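Local coordinates for C. albicans actin interacting protein Aip5 (Candida albicans SC5314, PDB 6M4C), which probably promotes actin filament nucleation as an actin-interacting member of the polarisome complex that enables filamentous growth, at residues Gln10-Phe15 with Pro67-Gly72; Gln36-Lys41 with Tyr89-Leu94. All blocks are in the same frame, centred on the assembly; numbering follows the deposited sequence.

Interaction 1. Residues Gln10-Phe15 with Pro67-Gly72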
loop_
_atom_site.group_PDB
_atom_site.type_symbol
_atom_site.label_atom_id
_atom_site.label_comp_id
_atom_site.label_asym_id
_atom_site.label_seq_id
_atom_site.Cartn_x
_atom_site.Cartn_y
_atom_site.Cartn_z
ATOM N N GLN A 10 9.981 12.922 4.250
ATOM C CA GLN A 10 10.259 11.513 4.441
ATOM C C GLN A 10 8.993 10.691 4.243
ATOM O O GLN A 10 7.904 11.153 4.557
ATOM C CB GLN A 10 10.894 11.308 5.807
ATOM C CG GLN A 10 12.387 11.089 5.719
ATOM C CD GLN A 10 12.883 10.697 7.086
ATOM O OE1 GLN A 10 12.148 10.720 8.071
ATOM N NE2 GLN A 10 14.141 10.305 7.146
ATOM N N PRO A 11 9.104 9.461 3.696
ATOM C CA PRO A 11 7.940 8.636 3.383
ATOM C C PRO A 11 7.053 8.391 4.590
ATOM O O PRO A 11 7.520 7.905 5.609
ATOM C CB PRO A 11 8.581 7.294 2.999
ATOM C CG PRO A 11 9.894 7.691 2.393
ATOM C CD PRO A 11 10.361 8.828 3.277
ATOM N N VAL A 12 5.768 8.718 4.472
ATOM C CA VAL A 12 4.832 8.369 5.529
ATOM C C VAL A 12 4.067 7.101 5.147
ATOM O O VAL A 12 3.585 6.972 4.035
ATOM C CB VAL A 12 3.895 9.536 5.876
ATOM C CG1 VAL A 12 2.820 9.089 6.856
ATOM C CG2 VAL A 12 4.654 10.764 6.383
ATOM N N TYR A 13 3.983 6.140 6.067
ATOM C CA TYR A 13 3.327 4.888 5.748
ATOM C C TYR A 13 2.261 4.639 6.788
ATOM O O TYR A 13 2.447 5.001 7.950
ATOM C CB TYR A 13 4.273 3.690 5.833
ATOM C CG TYR A 13 5.496 3.788 4.960
ATOM C CD1 TYR A 13 5.412 3.651 3.589
ATOM C CD2 TYR A 13 6.740 4.039 5.506
ATOM C CE1 TYR A 13 6.533 3.752 2.783
ATOM C CE2 TYR A 13 7.867 4.161 4.712
ATOM C CZ TYR A 13 7.767 4.013 3.345
ATOM O OH TYR A 13 8.881 4.148 2.565
ATOM N N ILE A 14 1.156 4.052 6.322
ATOM C CA ILE A 14 0.254 3.311 7.175
ATOM C C ILE A 14 0.647 1.836 7.139
ATOM O O ILE A 14 0.560 1.183 6.097
ATOM C CB ILE A 14 -1.200 3.517 6.753
ATOM C CG1 ILE A 14 -1.594 4.982 6.925
ATOM C CG2 ILE A 14 -2.092 2.610 7.567
ATOM C CD1 ILE A 14 -3.073 5.233 6.872
ATOM N N PHE A 15 1.096 1.334 8.300
ATOM C CA PHE A 15 1.362 -0.081 8.476
ATOM C C PHE A 15 0.024 -0.737 8.779
ATOM O O PHE A 15 -0.773 -0.175 9.533
ATOM C CB PHE A 15 2.420 -0.294 9.560
ATOM C CG PHE A 15 3.854 -0.165 9.102
ATOM C CD1 PHE A 15 4.218 0.704 8.080
ATOM C CD2 PHE A 15 4.848 -0.934 9.680
ATOM C CE1 PHE A 15 5.544 0.832 7.680
ATOM C CE2 PHE A 15 6.172 -0.813 9.271
ATOM C CZ PHE A 15 6.527 0.071 8.279
ATOM N N PRO A 67 -3.833 -0.898 12.644
ATOM C CA PRO A 67 -2.938 -0.117 11.785
ATOM C C PRO A 67 -2.197 0.958 12.570
ATOM O O PRO A 67 -2.592 1.347 13.666
ATOM C CB PRO A 67 -3.862 0.540 10.739
ATOM C CG PRO A 67 -5.200 0.649 11.443
ATOM C CD PRO A 67 -5.247 -0.564 12.362
ATOM N N GLY A 68 -1.130 1.472 11.970
ATOM C CA GLY A 68 -0.482 2.629 12.548
ATOM C C GLY A 68 0.386 3.323 11.513
ATOM O O GLY A 68 0.523 2.830 10.395
ATOM N N VAL A 69 0.994 4.433 11.937
ATOM C CA VAL A 69 1.693 5.305 11.024
ATOM C C VAL A 69 3.171 5.185 11.324
ATOM O O VAL A 69 3.545 5.233 12.480
ATOM C CB VAL A 69 1.256 6.768 11.198
ATOM C CG1 VAL A 69 2.163 7.697 10.408
ATOM C CG2 VAL A 69 -0.197 6.981 10.815
ATOM N N VAL A 70 3.987 5.115 10.274
ATOM C CA VAL A 70 5.429 5.076 10.405
ATOM C C VAL A 70 6.008 6.113 9.454
ATOM O O VAL A 70 5.656 6.166 8.283
ATOM C CB VAL A 70 5.947 3.682 10.020
ATOM C CG1 VAL A 70 7.445 3.657 9.728
ATOM C CG2 VAL A 70 5.519 2.621 11.015
ATOM N N ARG A 71 6.923 6.923 9.961
ATOM C CA ARG A 71 7.587 7.867 9.093
ATOM C C ARG A 71 8.986 7.322 8.810
ATOM O O ARG A 71 9.767 7.106 9.728
ATOM C CB ARG A 71 7.532 9.279 9.682
ATOM C CG ARG A 71 8.368 10.254 8.872
ATOM C CD ARG A 71 8.910 11.464 9.591
ATOM N NE ARG A 71 10.184 11.242 10.258
ATOM C CZ ARG A 71 10.320 11.247 11.574
ATOM N NH1 ARG A 71 9.252 11.445 12.327
ATOM N NH2 ARG A 71 11.503 11.044 12.128
ATOM N N GLY A 72 9.277 7.089 7.525
ATOM C CA GLY A 72 10.459 6.374 7.072
ATOM C C GLY A 72 10.630 5.079 7.849
ATOM O O GLY A 72 9.797 4.176 7.770
#
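Phe15 and Val70 form the apolar centre where strand 12-16 runs antiparallel to strand 68-71, the middle pair in the four-stranded mixed sheet of a thioredoxin-like fold. Val70 CG2 sits over the middle of the Phe15 ring, 3.6 Å from its centroid and 4° off the ring normal, a CH-pi contact in which the methyl reaches all six ring carbons at similar distances. Val70 CB adds a contact of 3.7 Å to Phe15 CE1. This side of the sheet packs against helix 51-60, where Phe15 meets Ala53, Ile56 and Trp57. On the other face Val12 CG1 lies 3.9 Å from Val69 CG1, while Ile14 CG2 lies beside Pro67 CB and the Ile14 side chain also touches Leu31 and Leu35 of helix 22-36.

Between the two faces, paired backbone bonds join Phe15 with Gly68 and Tyr13 with Val70, the hydrogen-bonded pairs. Val12-Arg71 and Ile14-Val69 are the non-hydrogen-bonded ones, where the CA atoms come closer together. Val69 CA makes a CA-H...O contact with Tyr13 O (3.2 Å). Farther out, Tyr13 presents the edge of its ring to Gly72 O, with CE2 at 3.6 Å, and a cation-pi contact joins it to Arg45 on the neighbouring strand. Just past the strand, Gly72 takes up a backbone conformation with positive phi, and its N still donates to Pro11 O at 2.7 Å.

At the polar edge, Arg71 and Gln10 meet with guanidinium and amide nearly coplanar. The Arg71 chain bends at chi3 (87°), turning NE toward Gln10, while NH1 is held by Leu95 O near the C terminus. The resulting bond, from Arg71 NE to Gln10 OE1, measures 3.0 Å and lies in the guanidinium plane, with a C=O...N angle of 170°.

Interaction 2. Residues Gln36-Lys41 with Tyr89-Leu94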
loop_
_atom_site.group_PDB
_atom_site.type_symbol
_atom_site.label_atom_id
_atom_site.label_comp_id
_atom_site.label_asym_id
_atom_site.label_seq_id
_atom_site.Cartn_x
_atom_site.Cartn_y
_atom_site.Cartn_z
ATOM N N GLN A 36 -5.385 12.244 5.247
ATOM C CA GLN A 36 -5.742 12.884 3.996
ATOM C C GLN A 36 -6.373 14.224 4.341
ATOM O O GLN A 36 -6.011 15.237 3.758
ATOM C CB GLN A 36 -6.623 11.967 3.150
ATOM C CG GLN A 36 -7.024 12.558 1.811
ATOM C CD GLN A 36 -8.120 11.742 1.168
ATOM O OE1 GLN A 36 -8.378 10.600 1.544
ATOM N NE2 GLN A 36 -8.792 12.335 0.193
ATOM N N GLY A 37 -7.225 14.215 5.371
ATOM C CA GLY A 37 -7.720 15.415 6.032
ATOM C C GLY A 37 -6.668 16.452 6.465
ATOM O O GLY A 37 -7.009 17.608 6.706
ATOM N N ASN A 38 -5.395 16.061 6.556
ATOM C CA ASN A 38 -4.392 16.904 7.171
ATOM C C ASN A 38 -3.287 17.183 6.170
ATOM O O ASN A 38 -2.199 17.625 6.557
ATOM C CB ASN A 38 -3.733 16.233 8.373
ATOM C CG ASN A 38 -4.429 16.520 9.686
ATOM O OD1 ASN A 38 -4.015 17.403 10.450
ATOM N ND2 ASN A 38 -5.475 15.756 9.961
ATOM N N GLY A 39 -3.576 16.885 4.901
ATOM C CA GLY A 39 -2.628 17.184 3.841
ATOM C C GLY A 39 -1.457 16.202 3.752
ATOM O O GLY A 39 -0.464 16.484 3.071
ATOM N N ILE A 40 -1.576 15.029 4.398
ATOM C CA ILE A 40 -0.391 14.199 4.566
ATOM C C ILE A 40 -0.500 13.057 3.567
ATOM O O ILE A 40 -1.447 12.286 3.641
ATOM C CB ILE A 40 -0.204 13.747 6.046
ATOM C CG1 ILE A 40 0.107 14.924 6.974
ATOM C CG2 ILE A 40 0.871 12.675 6.212
ATOM C CD1 ILE A 40 -0.123 14.580 8.416
ATOM N N LYS A 41 0.426 13.002 2.600
ATOM C CA LYS A 41 0.435 11.907 1.630
ATOM C C LYS A 41 0.976 10.660 2.333
ATOM O O LYS A 41 1.737 10.788 3.286
ATOM C CB LYS A 41 1.143 12.303 0.314
ATOM N N TYR A 89 -4.783 18.143 18.488
ATOM C CA TYR A 89 -4.152 19.026 17.516
ATOM C C TYR A 89 -2.632 18.961 17.637
ATOM O O TYR A 89 -1.971 19.997 17.697
ATOM C CB TYR A 89 -4.636 20.478 17.655
ATOM C CG TYR A 89 -6.097 20.694 17.343
ATOM C CD1 TYR A 89 -6.630 20.387 16.099
ATOM C CD2 TYR A 89 -6.954 21.264 18.272
ATOM C CE1 TYR A 89 -7.960 20.641 15.782
ATOM C CE2 TYR A 89 -8.293 21.505 17.984
ATOM C CZ TYR A 89 -8.805 21.185 16.737
ATOM O OH TYR A 89 -10.131 21.406 16.475
ATOM N N ARG A 90 -2.082 17.743 17.631
ATOM C CA ARG A 90 -0.651 17.569 17.833
ATOM C C ARG A 90 -0.048 16.633 16.780
ATOM O O ARG A 90 1.078 16.163 16.954
ATOM C CB ARG A 90 -0.393 17.050 19.254
ATOM C CG ARG A 90 0.609 17.883 20.041
ATOM C CD ARG A 90 -0.176 18.914 20.825
ATOM N NE ARG A 90 0.471 20.132 21.280
ATOM C CZ ARG A 90 -0.199 21.233 21.611
ATOM N NH1 ARG A 90 -1.518 21.272 21.498
ATOM N NH2 ARG A 90 0.451 22.296 22.046
ATOM N N LEU A 91 -0.780 16.395 15.677
ATOM C CA LEU A 91 -0.477 15.302 14.764
ATOM C C LEU A 91 0.849 15.534 14.051
ATOM O O LEU A 91 1.644 14.605 13.929
ATOM C CB LEU A 91 -1.623 15.088 13.777
ATOM C CG LEU A 91 -1.363 14.061 12.678
ATOM C CD1 LEU A 91 -0.976 12.701 13.263
ATOM C CD2 LEU A 91 -2.599 13.916 11.811
ATOM N N ARG A 92 1.091 16.772 13.622
ATOM C CA ARG A 92 2.239 17.055 12.777
ATOM C C ARG A 92 3.503 17.059 13.631
ATOM O O ARG A 92 4.601 16.800 13.131
ATOM C CB ARG A 92 2.000 18.309 11.929
ATOM C CG ARG A 92 1.087 18.064 10.734
ATOM C CD ARG A 92 0.857 19.250 9.819
ATOM N NE ARG A 92 1.753 19.257 8.674
ATOM C CZ ARG A 92 1.383 19.002 7.417
ATOM N NH1 ARG A 92 0.119 18.709 7.138
ATOM N NH2 ARG A 92 2.288 19.048 6.448
ATOM N N GLU A 93 3.300 17.316 14.931
ATOM C CA GLU A 93 4.337 17.240 15.945
ATOM C C GLU A 93 4.753 15.784 16.175
ATOM O O GLU A 93 5.940 15.501 15.956
ATOM C CB GLU A 93 3.888 17.964 17.213
ATOM C CG GLU A 93 4.991 18.099 18.243
ATOM C CD GLU A 93 4.599 18.863 19.489
ATOM O OE1 GLU A 93 3.610 18.453 20.145
ATOM O OE2 GLU A 93 5.272 19.883 19.788
ATOM N N LEU A 94 3.811 14.874 16.564
ATOM C CA LEU A 94 4.194 13.456 16.678
ATOM C C LEU A 94 4.886 13.055 15.389
ATOM O O LEU A 94 5.946 12.437 15.450
ATOM C CB LEU A 94 3.096 12.438 17.054
#
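A Schellman motif that ends helix 22-36 brings Asn38, Gly39 and Ile40 against Leu91 and Arg92 in the first turn of helix 91-96. Gly39 is its C-prime residue, with the positive phi (77°) that this turn requires; its N-H returns to Gln36 O, and the N-H of Ile40 to Leu35 O. The partner segment starts similarly: Tyr89 is the C-prime residue of a second Schellman motif, closing helix 79-87, and Arg90 next to it is the N-cap of helix 91-96. The contact thus sets the end of one helix beside the start of another.

Asn38 and Leu91 meet flat group to methyl. Leu91 CD2 lies 3.8 Å from Asn38 CG and almost as near to OD1 and ND2, so the methyl sits over the amide plane. The amide is held by ND2, which donates to Ile34 O of helix 22-36, with a weak second bond to Asn86 OD1 of helix 79-87. Leu91 CD2 also approaches Ile40 CD1 at 4.3 Å, and the leucine packs on Ile82 and Asn86. Ile40 in turn reaches Leu95 and Tyr96 farther along helix 91-96.

On the solvent side, the end of Arg92 comes back toward the turn. A chi3 of 95° swings NE out of line with the chain before it, and the guanidinium turns its edge to Asn38 O, NH1 nearest, but at an angle too poor for a hydrogen bond. The Arg92 and Ile40 side chains run alongside each other in opposite senses, which leaves Ile40 CG1 over one guanidinium face, 3.8 Å from Arg92 NH1.

From the N terminus, the chain enters strand 12-16, one partner in interaction 1, then passes through helix 22-36 to the turn at 36-41 used by interaction 2. It returns to the first site at 67-72, closing a loop of 51 intervening residues, and to the second at 89-94, after 47 residues. The segments alternate, so the two loops cross rather than nest. Interaction 1 joins the central strands of the sheet, whereas interaction 2 brings the C-terminal helix 91-96 to the end of helix 22-36. They touch at Val12, whose CB packs 3.6 Å from Lys41 O and whose CG1 lies near Ile40 CG2.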